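Local coordinates for Glyco_hydro_cc domain-containing protein (Trichoderma gamsii, PDB 6UBD) that probably binds beta-1,3-glucan oligosaccharides, as an oligosaccharide-binding member of glycoside hydrolase family 128, subgroup VII, at residues G138-S143 with W167-I172; K195-T200 with E235-Y240; D40-F45 with G259-S264; D48-W53 with A66-V71; I174-M179 with V205-N210. All coordinates share one frame; numbering follows the deposited sequence.

The five contacts form a worked example of how chemistry follows position in a beta/alpha barrel. Contacts 1, 2 and 4 are buried in the sheet: contacts 2 and 4 are parallel strand pairs, whereas contact 1 has one bridge completed by Asp168 and two serines. Contacts 1 and 2 meet through neighbouring strands 170-176 and 197-206, and the ring of Trp198 in contact 2 reaches both Phe169 of contact 1 and Trp52 of contact 4. Contact 5 shares strand 170-176 with contact 1 and strand 197-206 with contact 2, but lies farther along them, where a salt bridge and a water take over. Contact 3 lies at the surface and rests on apolar packing; through Leu43 it touches contact 4.

Contact 1: G138-S143 with W167-I172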
# COMPACT_ATOMS: atom_id res chain seq x y z
N GLY A 138 3.04 -17.31 -11.16
CA GLY A 138 3.64 -16.15 -11.84
C GLY A 138 3.37 -14.78 -11.22
O GLY A 138 3.93 -13.78 -11.72
N ALA A 139 2.52 -14.68 -10.20
CA ALA A 139 2.31 -13.35 -9.60
C ALA A 139 3.60 -12.85 -8.92
O ALA A 139 4.30 -13.65 -8.26
CB ALA A 139 1.20 -13.42 -8.58
N ALA A 140 3.86 -11.53 -8.98
CA ALA A 140 4.83 -10.88 -8.09
C ALA A 140 4.18 -10.70 -6.71
O ALA A 140 3.01 -10.26 -6.62
CB ALA A 140 5.27 -9.55 -8.64
N LEU A 141 4.93 -11.09 -5.65
CA LEU A 141 4.37 -11.10 -4.28
C LEU A 141 4.86 -9.92 -3.42
O LEU A 141 6.08 -9.72 -3.37
CB LEU A 141 4.77 -12.44 -3.60
CG LEU A 141 4.31 -13.73 -4.28
CD1 LEU A 141 4.62 -14.93 -3.37
CD2 LEU A 141 2.82 -13.72 -4.56
N GLY A 142 3.91 -9.29 -2.73
CA GLY A 142 4.27 -8.22 -1.80
C GLY A 142 4.17 -8.74 -0.37
O GLY A 142 3.18 -9.38 0.01
N SER A 143 5.07 -8.28 0.52
CA SER A 143 5.04 -8.67 1.92
C SER A 143 3.76 -8.19 2.59
O SER A 143 3.18 -7.14 2.14
CB SER A 143 6.25 -8.16 2.69
OG SER A 143 6.17 -6.74 2.98
N TRP A 167 8.59 -13.17 -0.46
CA TRP A 167 8.08 -12.02 -1.24
C TRP A 167 9.15 -11.46 -2.18
O TRP A 167 10.34 -11.64 -2.04
CB TRP A 167 7.51 -10.93 -0.34
CG TRP A 167 8.43 -10.29 0.64
CD1 TRP A 167 9.14 -9.14 0.43
CD2 TRP A 167 8.61 -10.64 2.01
NE1 TRP A 167 9.78 -8.79 1.58
CE2 TRP A 167 9.47 -9.67 2.58
CE3 TRP A 167 8.15 -11.72 2.80
CZ2 TRP A 167 9.85 -9.75 3.92
CZ3 TRP A 167 8.51 -11.74 4.12
CH2 TRP A 167 9.33 -10.75 4.67
N ASP A 168 8.66 -10.77 -3.23
CA ASP A 168 9.50 -10.05 -4.22
C ASP A 168 9.69 -8.54 -3.87
O ASP A 168 10.79 -8.00 -4.13
CB ASP A 168 8.84 -10.20 -5.57
CG ASP A 168 8.68 -11.62 -6.07
OD1 ASP A 168 9.76 -12.26 -6.21
OD2 ASP A 168 7.53 -12.13 -6.14
N PHE A 169 8.66 -7.93 -3.25
CA PHE A 169 8.73 -6.50 -2.89
C PHE A 169 8.18 -6.39 -1.46
O PHE A 169 7.22 -7.08 -1.09
CB PHE A 169 8.00 -5.57 -3.91
CG PHE A 169 6.51 -5.78 -4.07
CD1 PHE A 169 5.99 -6.66 -5.02
CD2 PHE A 169 5.61 -5.10 -3.28
CE1 PHE A 169 4.62 -6.75 -5.20
CE2 PHE A 169 4.24 -5.23 -3.43
CZ PHE A 169 3.76 -6.03 -4.42
N THR A 170 8.80 -5.50 -0.67
CA THR A 170 8.45 -5.28 0.73
C THR A 170 7.38 -4.18 0.76
O THR A 170 7.67 -2.99 0.28
CB THR A 170 9.67 -4.87 1.56
OG1 THR A 170 10.66 -5.92 1.45
CG2 THR A 170 9.31 -4.71 3.01
N SER A 171 6.18 -4.41 1.24
CA SER A 171 5.09 -3.40 1.36
C SER A 171 5.27 -2.67 2.66
O SER A 171 5.38 -3.30 3.74
CB SER A 171 3.73 -4.11 1.38
OG SER A 171 3.53 -4.94 0.27
N ILE A 172 5.26 -1.31 2.62
CA ILE A 172 5.40 -0.43 3.81
C ILE A 172 4.30 0.63 3.85
O ILE A 172 3.79 1.06 2.80
CB ILE A 172 6.85 0.13 3.92
CG1 ILE A 172 7.15 1.24 2.91
CG2 ILE A 172 7.84 -1.06 3.82
CD1 ILE A 172 8.54 1.89 3.14
O HOH W 1 6.69 -14.45 -7.33
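In the wall of the barrel, strand 140-142 meets the residues leading into strand 170-176 through a single bridge, Gly142 with Phe169, supplemented by side-chain bonds to backbone groups. Leu141 O accepts two donors, Asp168 N at 2.8 Å and Phe169 N at 3.1 Å. The carboxylate of Asp168 reaches back to the same residue: its OD2 uses the anti lone pair to take Leu141 N at 2.8 Å, in an almost straight bond (172°). Water 1 donates to this oxygen and to Ala139 O.

Farther along, Ser143 N binds Phe169 O, while Ser143 OG, set between the backbone N and the carbonyl carbon (chi1 76°), accepts Ser171 N at 2.9 Å. Ser171 OG returns a bond to Ser143 O, in the carbonyl plane and on a lone pair. Two aromatic faces close the seam. Ser143 CB sits 3.5 Å from the centroid of the Trp167 five-membered ring, and Gly142 CA lies over the Phe169 ring, 3.5 Å from its centroid. Met102 of strand 100-102 packs on the Phe169 ring, and Trp198 of strand 197-206 stacks with it. Buried backbone groups are thus satisfied by an aspartate and two serines where regular strand pairing is sparse.

Contact 2: K195-T200 with E235-Y240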
# COMPACT_ATOMS: atom_id res chain seq x y z
N LYS A 195 15.18 -5.84 -0.32
CA LYS A 195 14.31 -6.00 -1.48
C LYS A 195 13.71 -4.63 -1.85
O LYS A 195 13.52 -3.76 -0.99
CB LYS A 195 13.23 -7.04 -1.21
CG LYS A 195 13.78 -8.46 -1.03
CD LYS A 195 12.77 -9.53 -0.62
CE LYS A 195 13.35 -10.92 -0.54
NZ LYS A 195 12.37 -11.95 -0.03
N PRO A 196 13.28 -4.48 -3.12
CA PRO A 196 12.60 -3.23 -3.49
C PRO A 196 11.35 -2.96 -2.63
O PRO A 196 10.67 -3.93 -2.17
CB PRO A 196 12.22 -3.46 -4.96
CG PRO A 196 13.22 -4.49 -5.44
CD PRO A 196 13.45 -5.39 -4.28
N LEU A 197 11.04 -1.69 -2.42
CA LEU A 197 9.94 -1.25 -1.58
C LEU A 197 8.73 -0.79 -2.39
O LEU A 197 8.91 -0.02 -3.40
CB LEU A 197 10.42 -0.08 -0.70
CG LEU A 197 11.71 -0.27 0.10
CD1 LEU A 197 12.09 1.02 0.81
CD2 LEU A 197 11.65 -1.50 1.08
N TRP A 198 7.53 -1.09 -1.93
CA TRP A 198 6.29 -0.39 -2.33
C TRP A 198 5.71 0.28 -1.12
O TRP A 198 5.52 -0.36 -0.04
CB TRP A 198 5.23 -1.34 -2.88
CG TRP A 198 5.43 -1.91 -4.26
CD1 TRP A 198 6.60 -2.09 -4.93
CD2 TRP A 198 4.37 -2.38 -5.12
NE1 TRP A 198 6.36 -2.66 -6.17
CE2 TRP A 198 5.00 -2.84 -6.31
CE3 TRP A 198 2.99 -2.40 -5.01
CZ2 TRP A 198 4.26 -3.36 -7.36
CZ3 TRP A 198 2.26 -2.91 -6.08
CH2 TRP A 198 2.90 -3.36 -7.23
N VAL A 199 5.44 1.61 -1.23
CA VAL A 199 4.75 2.36 -0.16
C VAL A 199 3.25 2.26 -0.43
O VAL A 199 2.71 2.99 -1.26
CB VAL A 199 5.22 3.83 -0.11
CG1 VAL A 199 4.56 4.59 1.06
CG2 VAL A 199 6.72 3.92 0.04
N THR A 200 2.60 1.28 0.18
CA THR A 200 1.24 0.88 -0.23
C THR A 200 0.14 1.75 0.43
O THR A 200 -1.03 1.69 -0.02
CB THR A 200 1.05 -0.62 -0.03
OG1 THR A 200 1.20 -0.89 1.38
CG2 THR A 200 2.00 -1.46 -0.89
N GLU A 235 16.16 5.09 -5.39
CA GLU A 235 16.32 3.90 -6.26
C GLU A 235 15.56 2.68 -5.70
O GLU A 235 15.29 1.80 -6.50
CB GLU A 235 17.81 3.55 -6.45
CG GLU A 235 18.56 3.18 -5.19
CD GLU A 235 20.05 2.89 -5.37
OE1 GLU A 235 20.35 2.00 -6.18
OE2 GLU A 235 20.84 3.41 -4.61
N HIS A 236 15.34 2.63 -4.40
CA HIS A 236 14.73 1.45 -3.74
C HIS A 236 13.21 1.53 -3.68
O HIS A 236 12.58 0.48 -3.48
CB HIS A 236 15.30 1.21 -2.32
CG HIS A 236 16.76 1.06 -2.27
ND1 HIS A 236 17.46 0.11 -3.00
CD2 HIS A 236 17.69 1.67 -1.50
CE1 HIS A 236 18.74 0.20 -2.73
NE2 HIS A 236 18.90 1.11 -1.79
N VAL A 237 12.59 2.68 -3.90
CA VAL A 237 11.13 2.82 -3.92
C VAL A 237 10.65 2.59 -5.34
O VAL A 237 10.91 3.41 -6.22
CB VAL A 237 10.67 4.18 -3.38
CG1 VAL A 237 9.15 4.32 -3.49
CG2 VAL A 237 11.09 4.33 -1.89
N LEU A 238 9.91 1.50 -5.59
CA LEU A 238 9.47 1.17 -6.97
C LEU A 238 7.97 1.48 -7.18
O LEU A 238 7.55 1.42 -8.35
CB LEU A 238 9.83 -0.28 -7.32
CG LEU A 238 11.33 -0.54 -7.49
CD1 LEU A 238 11.56 -1.88 -8.06
CD2 LEU A 238 12.09 0.55 -8.31
N ALA A 239 7.21 1.81 -6.14
CA ALA A 239 5.77 2.16 -6.25
C ALA A 239 5.37 2.87 -4.99
O ALA A 239 5.92 2.60 -3.90
CB ALA A 239 4.93 0.91 -6.47
N TYR A 240 4.38 3.78 -5.10
CA TYR A 240 3.81 4.47 -3.93
C TYR A 240 2.32 4.73 -4.16
O TYR A 240 1.89 4.87 -5.32
CB TYR A 240 4.58 5.76 -3.58
CG TYR A 240 4.71 6.77 -4.70
CD1 TYR A 240 3.65 7.66 -5.00
CD2 TYR A 240 5.86 6.83 -5.46
CE1 TYR A 240 3.76 8.59 -6.06
CE2 TYR A 240 5.99 7.78 -6.49
CZ TYR A 240 4.92 8.65 -6.79
OH TYR A 240 5.01 9.58 -7.85
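Leu197 O takes the N-H of Leu238 at 2.8 Å, nearly straight at 169°, one rung of the parallel pairing between strands 197-206 and 237-243 of the beta/alpha barrel. The neighbouring rung runs from Leu197 N to His236 O, and Val199 N reaches Ala239 O at 2.9 Å, tilted 31° from that carbonyl's plane. Leu197 pairs with Val237 and Val199 with Tyr240, leaving two residues, Leu238 and Ala239, opposite Trp198: a beta bulge in the second strand. At this irregularity the buried Ala239 N has no partner in the model.

On one face of the sheet Leu197, Val199, Val237 and Tyr240 leave the backbone toward the layer of helices 179-193 and 217-233; Val199 CB meets Tyr240 CB at 4.0 Å, and the tyrosine hydroxyl goes on to bond Glu232. The other face carries Trp198 and Ala239. The indole N-H is held by Leu28 O. At the outer end Pro196 and Leu238 run alongside one another, with CB of the proline 3.5 Å from CD1 of the leucine. Over the indole face, Ala239 CB stands 3.5 Å from the centroid of the Trp198 five-membered ring, only 7° off its normal.

Contact 3: D40-F45 with G259-S264; sequences DTALAF and GSLSQS
Phe45 and Leu261 make up the close-packed part of this surface contact, their side chains passing one another as they point oppositely. Leu261 CD1 comes to 3.7 Å from Phe45 CD2 and also lies against CB and CG of the phenylalanine, while Leu261 CB stands over the centre of the ring, 4.1 Å from its centroid and 7° off the normal. With CG anti to the backbone N (chi1 -169°), the leucine chain carries CD1 along the phenyl group toward the root of Phe45. Deeper in, the buried Ala42 CB adds a looser touch to Leu261 CD1 at 4.3 Å.

The solvent side is thinner. There Gly259 O approaches the edge of the phenyl ring, near its plane, 3.5 Å from Phe45 CZ, and Ser260 turns away, its hydroxyl bonded to Asp258 and Asn256. Both Phe45 and Gly259 are exposed. Apolar and CH-pi packing joins the two segments, without direct polar bonds between them.

Each partner stands at the start of a helix: Ala42 is the N-cap of helix 43-46 and Ser262 that of helix 263-273, its OG bonded to Gly265 N. Leu261 also packs on Gln266 and Leu269 of the latter helix, while Leu43 of the former leans on Trp53 of strand 52-54.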
# COMPACT_ATOMS: atom_id res chain seq x y z
N ASP A 40 -10.23 4.42 -4.09
CA ASP A 40 -10.71 4.85 -5.41
C ASP A 40 -11.48 6.18 -5.37
O ASP A 40 -12.00 6.56 -6.40
CB ASP A 40 -11.45 3.72 -6.14
CG ASP A 40 -12.60 3.16 -5.30
OD1 ASP A 40 -13.25 3.97 -4.57
OD2 ASP A 40 -12.80 1.90 -5.34
N THR A 41 -11.57 6.86 -4.24
CA THR A 41 -12.41 8.10 -4.25
C THR A 41 -11.91 9.18 -5.24
O THR A 41 -12.78 9.84 -5.83
CB THR A 41 -12.54 8.71 -2.85
OG1 THR A 41 -11.27 9.13 -2.33
CG2 THR A 41 -13.25 7.77 -1.90
N ALA A 42 -10.59 9.27 -5.43
CA ALA A 42 -9.99 10.33 -6.30
C ALA A 42 -9.48 9.72 -7.61
O ALA A 42 -8.81 10.40 -8.39
CB ALA A 42 -8.87 11.07 -5.62
N LEU A 43 -9.78 8.44 -7.87
CA LEU A 43 -9.14 7.72 -8.99
C LEU A 43 -9.45 8.36 -10.35
O LEU A 43 -8.55 8.35 -11.20
CB LEU A 43 -9.55 6.26 -8.87
CG LEU A 43 -8.82 5.21 -9.72
CD1 LEU A 43 -7.34 5.31 -9.49
CD2 LEU A 43 -9.38 3.81 -9.47
N ALA A 44 -10.68 8.85 -10.56
CA ALA A 44 -11.01 9.47 -11.86
C ALA A 44 -10.10 10.67 -12.10
O ALA A 44 -9.68 10.93 -13.26
CB ALA A 44 -12.47 9.83 -11.99
N PHE A 45 -9.85 11.48 -11.10
CA PHE A 45 -9.06 12.73 -11.24
C PHE A 45 -7.57 12.41 -11.49
O PHE A 45 -6.90 13.16 -12.23
CB PHE A 45 -9.19 13.60 -9.98
CG PHE A 45 -10.58 13.99 -9.57
CD1 PHE A 45 -11.32 14.79 -10.40
CD2 PHE A 45 -11.17 13.51 -8.40
CE1 PHE A 45 -12.57 15.23 -9.98
CE2 PHE A 45 -12.46 13.86 -8.04
CZ PHE A 45 -13.17 14.71 -8.84
N GLY A 259 -17.88 16.49 -3.76
CA GLY A 259 -17.44 15.57 -4.83
C GLY A 259 -16.23 16.06 -5.64
O GLY A 259 -15.65 15.30 -6.41
N SER A 260 -15.87 17.32 -5.48
CA SER A 260 -14.77 17.95 -6.23
C SER A 260 -13.41 17.55 -5.62
O SER A 260 -13.34 17.19 -4.40
CB SER A 260 -14.92 19.46 -6.32
OG SER A 260 -14.85 20.14 -5.05
N LEU A 261 -12.35 17.58 -6.41
CA LEU A 261 -10.98 17.25 -5.93
C LEU A 261 -10.60 18.25 -4.83
O LEU A 261 -10.67 19.50 -5.02
CB LEU A 261 -9.99 17.27 -7.08
CG LEU A 261 -8.59 16.70 -6.81
CD1 LEU A 261 -8.56 15.24 -6.47
CD2 LEU A 261 -7.70 17.04 -8.00
N SER A 262 -10.12 17.80 -3.66
CA SER A 262 -9.76 18.68 -2.51
C SER A 262 -8.39 19.29 -2.78
O SER A 262 -7.67 18.94 -3.71
CB SER A 262 -9.74 17.90 -1.21
OG SER A 262 -8.57 17.08 -1.18
N GLN A 263 -8.04 20.29 -1.95
CA GLN A 263 -6.69 20.90 -2.06
C GLN A 263 -5.58 19.86 -1.88
O GLN A 263 -4.57 19.88 -2.57
CB GLN A 263 -6.59 22.06 -1.05
CG GLN A 263 -7.57 23.24 -1.32
CD GLN A 263 -7.69 24.15 -0.11
OE1 GLN A 263 -6.81 24.98 0.15
NE2 GLN A 263 -8.78 23.94 0.65
N SER A 264 -5.79 18.89 -0.96
CA SER A 264 -4.83 17.78 -0.75
C SER A 264 -4.77 16.84 -1.98
O SER A 264 -3.67 16.52 -2.47
CB SER A 264 -5.15 17.02 0.51
OG SER A 264 -5.11 17.84 1.67

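Contact 4: D48-W53 with A66-V71; sequences DHLSWW and AGLVPV
Strands 52-54 and 69-73 run parallel here, Trp52 facing Val69 and Trp53 facing Pro70, with three backbone bonds rising in sequence: Val69 N to Ser51 O, Trp53 N to Val69 O, and Val71 N to Trp53 O. The first and last are almost straight, at 174° and 177°. This is one adjacent pair in the barrel sheet, flanked by strands 35-38 and 100-102. The rungs to strand 52-54 use the N-H groups of Val69 and Val71, so Pro70, which has none, costs this ladder no bond.

The two tryptophans leave the strand on opposite faces and meet different partners. Trp52 sends its indole N-H to Lys34 O and packs its ring against Trp198. A chi1 of 70° tucks the indole over its own backbone and brings CE3 of Trp52 to 3.5 Å from Val71 CG2; nearer the backbone, its CB rests 4.0 Å from Val69 CB. On the other face the Trp53 ring reaches over the second strand. CE3 of Trp53 lies 3.8 Å from Leu68 CB, the leucine side chain roughly perpendicular to that of the tryptophan, and CZ3 touches Pro70 CB at 3.7 Å. Leu43 of helix 43-46 packs on both Leu68 and Leu50, while Pro60 packs on the Trp53 ring from a loop. Leu68 extends back past the first rung, where its CD2 comes to 3.4 Å from Leu50 O.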
# COMPACT_ATOMS: atom_id res chain seq x y z
N ASP A 48 -4.85 9.45 -15.30
CA ASP A 48 -3.95 9.63 -16.48
C ASP A 48 -2.46 9.75 -16.07
O ASP A 48 -1.59 9.60 -16.91
CB ASP A 48 -4.35 10.78 -17.36
CG ASP A 48 -3.54 10.81 -18.64
OD1 ASP A 48 -3.67 9.88 -19.41
OD2 ASP A 48 -2.90 11.89 -18.95
N HIS A 49 -2.18 9.92 -14.78
CA HIS A 49 -0.78 10.07 -14.28
C HIS A 49 -0.36 8.88 -13.41
O HIS A 49 0.78 8.91 -12.85
CB HIS A 49 -0.65 11.40 -13.49
CG HIS A 49 -1.14 12.59 -14.23
ND1 HIS A 49 -0.56 13.03 -15.37
CD2 HIS A 49 -2.17 13.41 -13.93
CE1 HIS A 49 -1.25 14.05 -15.83
NE2 HIS A 49 -2.23 14.31 -14.92
N LEU A 50 -1.25 7.89 -13.23
CA LEU A 50 -0.97 6.67 -12.44
C LEU A 50 -0.61 5.54 -13.35
O LEU A 50 -0.99 5.53 -14.56
CB LEU A 50 -2.20 6.31 -11.62
CG LEU A 50 -2.71 7.34 -10.62
CD1 LEU A 50 -3.88 6.77 -9.87
CD2 LEU A 50 -1.66 7.82 -9.61
N SER A 51 -0.04 4.47 -12.77
CA SER A 51 0.03 3.14 -13.46
C SER A 51 -0.86 2.08 -12.77
O SER A 51 -1.14 1.03 -13.43
CB SER A 51 1.47 2.62 -13.53
OG SER A 51 1.97 2.54 -12.21
N TRP A 52 -1.20 2.24 -11.50
CA TRP A 52 -1.76 1.13 -10.70
C TRP A 52 -2.65 1.60 -9.60
O TRP A 52 -2.58 2.81 -9.18
CB TRP A 52 -0.63 0.29 -10.07
CG TRP A 52 0.17 0.91 -8.97
CD1 TRP A 52 1.16 1.85 -9.12
CD2 TRP A 52 0.04 0.64 -7.57
NE1 TRP A 52 1.68 2.15 -7.90
CE2 TRP A 52 1.02 1.43 -6.90
CE3 TRP A 52 -0.76 -0.24 -6.81
CZ2 TRP A 52 1.21 1.35 -5.52
CZ3 TRP A 52 -0.56 -0.27 -5.46
CH2 TRP A 52 0.42 0.48 -4.83
N TRP A 53 -3.48 0.77 -9.01
CA TRP A 53 -4.20 1.06 -7.74
C TRP A 53 -4.48 -0.23 -6.97
O TRP A 53 -4.47 -1.32 -7.59
CB TRP A 53 -5.49 1.86 -7.95
CG TRP A 53 -6.80 1.15 -8.17
CD1 TRP A 53 -7.87 1.11 -7.30
CD2 TRP A 53 -7.25 0.46 -9.37
NE1 TRP A 53 -8.95 0.49 -7.87
CE2 TRP A 53 -8.59 0.06 -9.13
CE3 TRP A 53 -6.63 0.09 -10.57
CZ2 TRP A 53 -9.33 -0.67 -10.07
CZ3 TRP A 53 -7.36 -0.62 -11.50
CH2 TRP A 53 -8.70 -0.98 -11.25
N ALA A 66 -10.16 1.60 -14.95
CA ALA A 66 -10.09 0.73 -16.15
C ALA A 66 -8.82 1.06 -16.93
O ALA A 66 -8.67 2.18 -17.37
CB ALA A 66 -11.32 0.94 -17.02
N GLY A 67 -7.98 0.07 -17.16
CA GLY A 67 -6.71 0.25 -17.89
C GLY A 67 -5.50 0.27 -16.99
O GLY A 67 -4.38 -0.08 -17.46
N LEU A 68 -5.67 0.71 -15.75
CA LEU A 68 -4.53 0.69 -14.79
C LEU A 68 -4.30 -0.77 -14.34
O LEU A 68 -5.17 -1.66 -14.51
CB LEU A 68 -4.86 1.56 -13.57
CG LEU A 68 -5.12 3.04 -13.82
CD1 LEU A 68 -5.44 3.73 -12.50
CD2 LEU A 68 -3.89 3.72 -14.47
N VAL A 69 -3.15 -1.04 -13.73
CA VAL A 69 -2.84 -2.35 -13.11
C VAL A 69 -3.59 -2.50 -11.79
O VAL A 69 -3.34 -1.68 -10.88
CB VAL A 69 -1.31 -2.47 -12.87
CG1 VAL A 69 -1.01 -3.75 -12.12
CG2 VAL A 69 -0.50 -2.44 -14.16
N PRO A 70 -4.55 -3.42 -11.66
CA PRO A 70 -5.25 -3.62 -10.40
C PRO A 70 -4.53 -4.61 -9.48
O PRO A 70 -4.45 -5.81 -9.80
CB PRO A 70 -6.64 -4.16 -10.82
CG PRO A 70 -6.54 -4.44 -12.29
CD PRO A 70 -5.08 -4.34 -12.69
N VAL A 71 -3.96 -4.13 -8.40
CA VAL A 71 -3.11 -4.96 -7.54
C VAL A 71 -4.00 -5.62 -6.48
O VAL A 71 -4.77 -4.96 -5.74
CB VAL A 71 -1.97 -4.14 -6.92
CG1 VAL A 71 -1.16 -4.93 -5.89
CG2 VAL A 71 -1.09 -3.55 -8.00

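Contact 5: I174-M179 with V205-N210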
# COMPACT_ATOMS: atom_id res chain seq x y z
N ILE A 174 3.74 4.49 5.38
CA ILE A 174 4.47 5.68 5.93
C ILE A 174 3.47 6.74 6.44
O ILE A 174 2.73 7.34 5.61
CB ILE A 174 5.42 6.21 4.85
CG1 ILE A 174 6.48 5.18 4.46
CG2 ILE A 174 6.09 7.49 5.41
CD1 ILE A 174 7.54 5.63 3.46
N PHE A 175 3.40 6.85 7.74
CA PHE A 175 2.54 7.83 8.45
C PHE A 175 3.50 8.62 9.31
O PHE A 175 3.85 8.23 10.42
CB PHE A 175 1.44 7.14 9.24
CG PHE A 175 0.52 6.29 8.41
CD1 PHE A 175 -0.24 6.85 7.40
CD2 PHE A 175 0.36 4.95 8.69
CE1 PHE A 175 -1.10 6.08 6.67
CE2 PHE A 175 -0.48 4.15 7.92
CZ PHE A 175 -1.20 4.72 6.87
N LYS A 176 3.95 9.79 8.79
CA LYS A 176 5.02 10.63 9.40
C LYS A 176 4.73 12.10 9.07
O LYS A 176 3.95 12.38 8.14
CB LYS A 176 6.42 10.27 8.86
CG LYS A 176 6.90 8.84 9.15
CD LYS A 176 7.22 8.64 10.66
CE LYS A 176 7.65 7.23 11.01
NZ LYS A 176 7.91 7.11 12.46
N SER A 177 5.33 13.01 9.83
CA SER A 177 5.01 14.46 9.73
C SER A 177 6.10 15.19 8.97
O SER A 177 5.89 16.41 8.76
CB SER A 177 4.72 15.07 11.05
OG SER A 177 5.85 14.97 11.88
N ASP A 178 7.23 14.59 8.60
CA ASP A 178 8.36 15.29 7.96
C ASP A 178 9.13 14.28 7.11
O ASP A 178 8.93 13.04 7.19
CB ASP A 178 9.23 16.04 8.96
CG ASP A 178 9.94 15.18 10.00
OD1 ASP A 178 10.03 13.96 9.86
OD2 ASP A 178 10.43 15.83 10.94
N MET A 179 10.07 14.76 6.29
CA MET A 179 10.82 13.88 5.37
C MET A 179 11.92 13.13 6.13
O MET A 179 12.30 12.04 5.66
CB MET A 179 11.47 14.69 4.24
CG MET A 179 10.51 15.23 3.21
SD MET A 179 9.29 14.09 2.48
CE MET A 179 7.81 14.52 3.41
N VAL A 205 0.95 12.46 9.15
CA VAL A 205 0.46 12.16 10.52
C VAL A 205 1.59 12.44 11.50
O VAL A 205 2.75 12.07 11.28
CB VAL A 205 -0.03 10.71 10.67
CG1 VAL A 205 -0.60 10.48 12.08
CG2 VAL A 205 -1.00 10.29 9.60
N PHE A 206 1.22 13.11 12.59
CA PHE A 206 2.05 13.23 13.83
C PHE A 206 1.92 11.89 14.57
O PHE A 206 1.11 11.75 15.52
CB PHE A 206 1.62 14.46 14.63
CG PHE A 206 1.90 15.78 13.99
CD1 PHE A 206 3.16 16.38 14.01
CD2 PHE A 206 0.90 16.41 13.24
CE1 PHE A 206 3.36 17.62 13.40
CE2 PHE A 206 1.11 17.62 12.63
CZ PHE A 206 2.34 18.20 12.68
N ASP A 207 2.62 10.88 14.08
CA ASP A 207 2.38 9.50 14.50
C ASP A 207 2.71 9.30 15.98
O ASP A 207 1.98 8.54 16.65
CB ASP A 207 3.17 8.52 13.67
CG ASP A 207 4.68 8.64 13.62
OD1 ASP A 207 5.18 9.76 13.45
OD2 ASP A 207 5.34 7.55 13.67
N GLN A 208 3.76 9.97 16.50
CA GLN A 208 4.18 9.82 17.92
C GLN A 208 3.23 10.53 18.89
O GLN A 208 3.37 10.24 20.09
CB GLN A 208 5.61 10.36 18.07
CG GLN A 208 6.47 10.00 16.88
CD GLN A 208 7.80 9.37 17.19
OE1 GLN A 208 8.70 10.02 17.74
NE2 GLN A 208 7.96 8.11 16.75
N ASN A 209 2.35 11.43 18.43
CA ASN A 209 1.41 12.20 19.30
C ASN A 209 -0.03 11.66 19.18
O ASN A 209 -0.93 12.37 18.61
CB ASN A 209 1.50 13.69 19.01
CG ASN A 209 2.86 14.26 19.39
OD1 ASN A 209 3.60 13.65 20.19
ND2 ASN A 209 3.20 15.37 18.83
N ASN A 210 -0.22 10.44 19.65
CA ASN A 210 -1.57 9.78 19.64
C ASN A 210 -2.10 9.69 18.18
O ASN A 210 -3.34 9.86 17.94
CB ASN A 210 -2.54 10.57 20.55
CG ASN A 210 -3.80 9.79 20.89
OD1 ASN A 210 -3.75 8.57 21.11
ND2 ASN A 210 -4.94 10.46 20.90
O HOH W 2 6.35 12.09 12.53
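Val205 N reaches Lys176 O from above the carbonyl plane, 69° out of it and away from the lone pairs, in a bond of 3.2 Å. This odd approach comes where the two chains diverge, the touching parts running 87° apart. The carbonyl oxygens of Lys176 and Val205 also lie 3.4 Å apart, both acceptors.

Side chains take over where the backbone pairing fails. The Lys176 chain bends at chi2 (-70°) and then runs extended, so that a side chain leaving the backbone away from Val205-Asn210 curls round to it. Its NZ meets Asp207 OD2 at 2.9 Å, a salt bridge formed on the syn side of the carboxylate. Since the lysine is buried, the nearby carboxylate would probably favour its protonated, charged form. The other carboxylate oxygen, Asp207 OD1, accepts water 2 at 2.8 Å, which also bonds Ser177 OG. In the apolar part of the contact, Ser177 CB lies over the Phe206 face, offset toward its rim and 3.6 Å from CD1, and Phe175 CB packs on Val205 CG2 at 4.0 Å.

Phe206 centres an inverse gamma turn and opens a type I turn to Asn209. The contact thus joins the late parts of strands 170-176 and 197-206, linked by helix 179-193 as a beta-alpha-beta unit, at the C-terminal strand ends where beta/alpha barrels carry their binding sites.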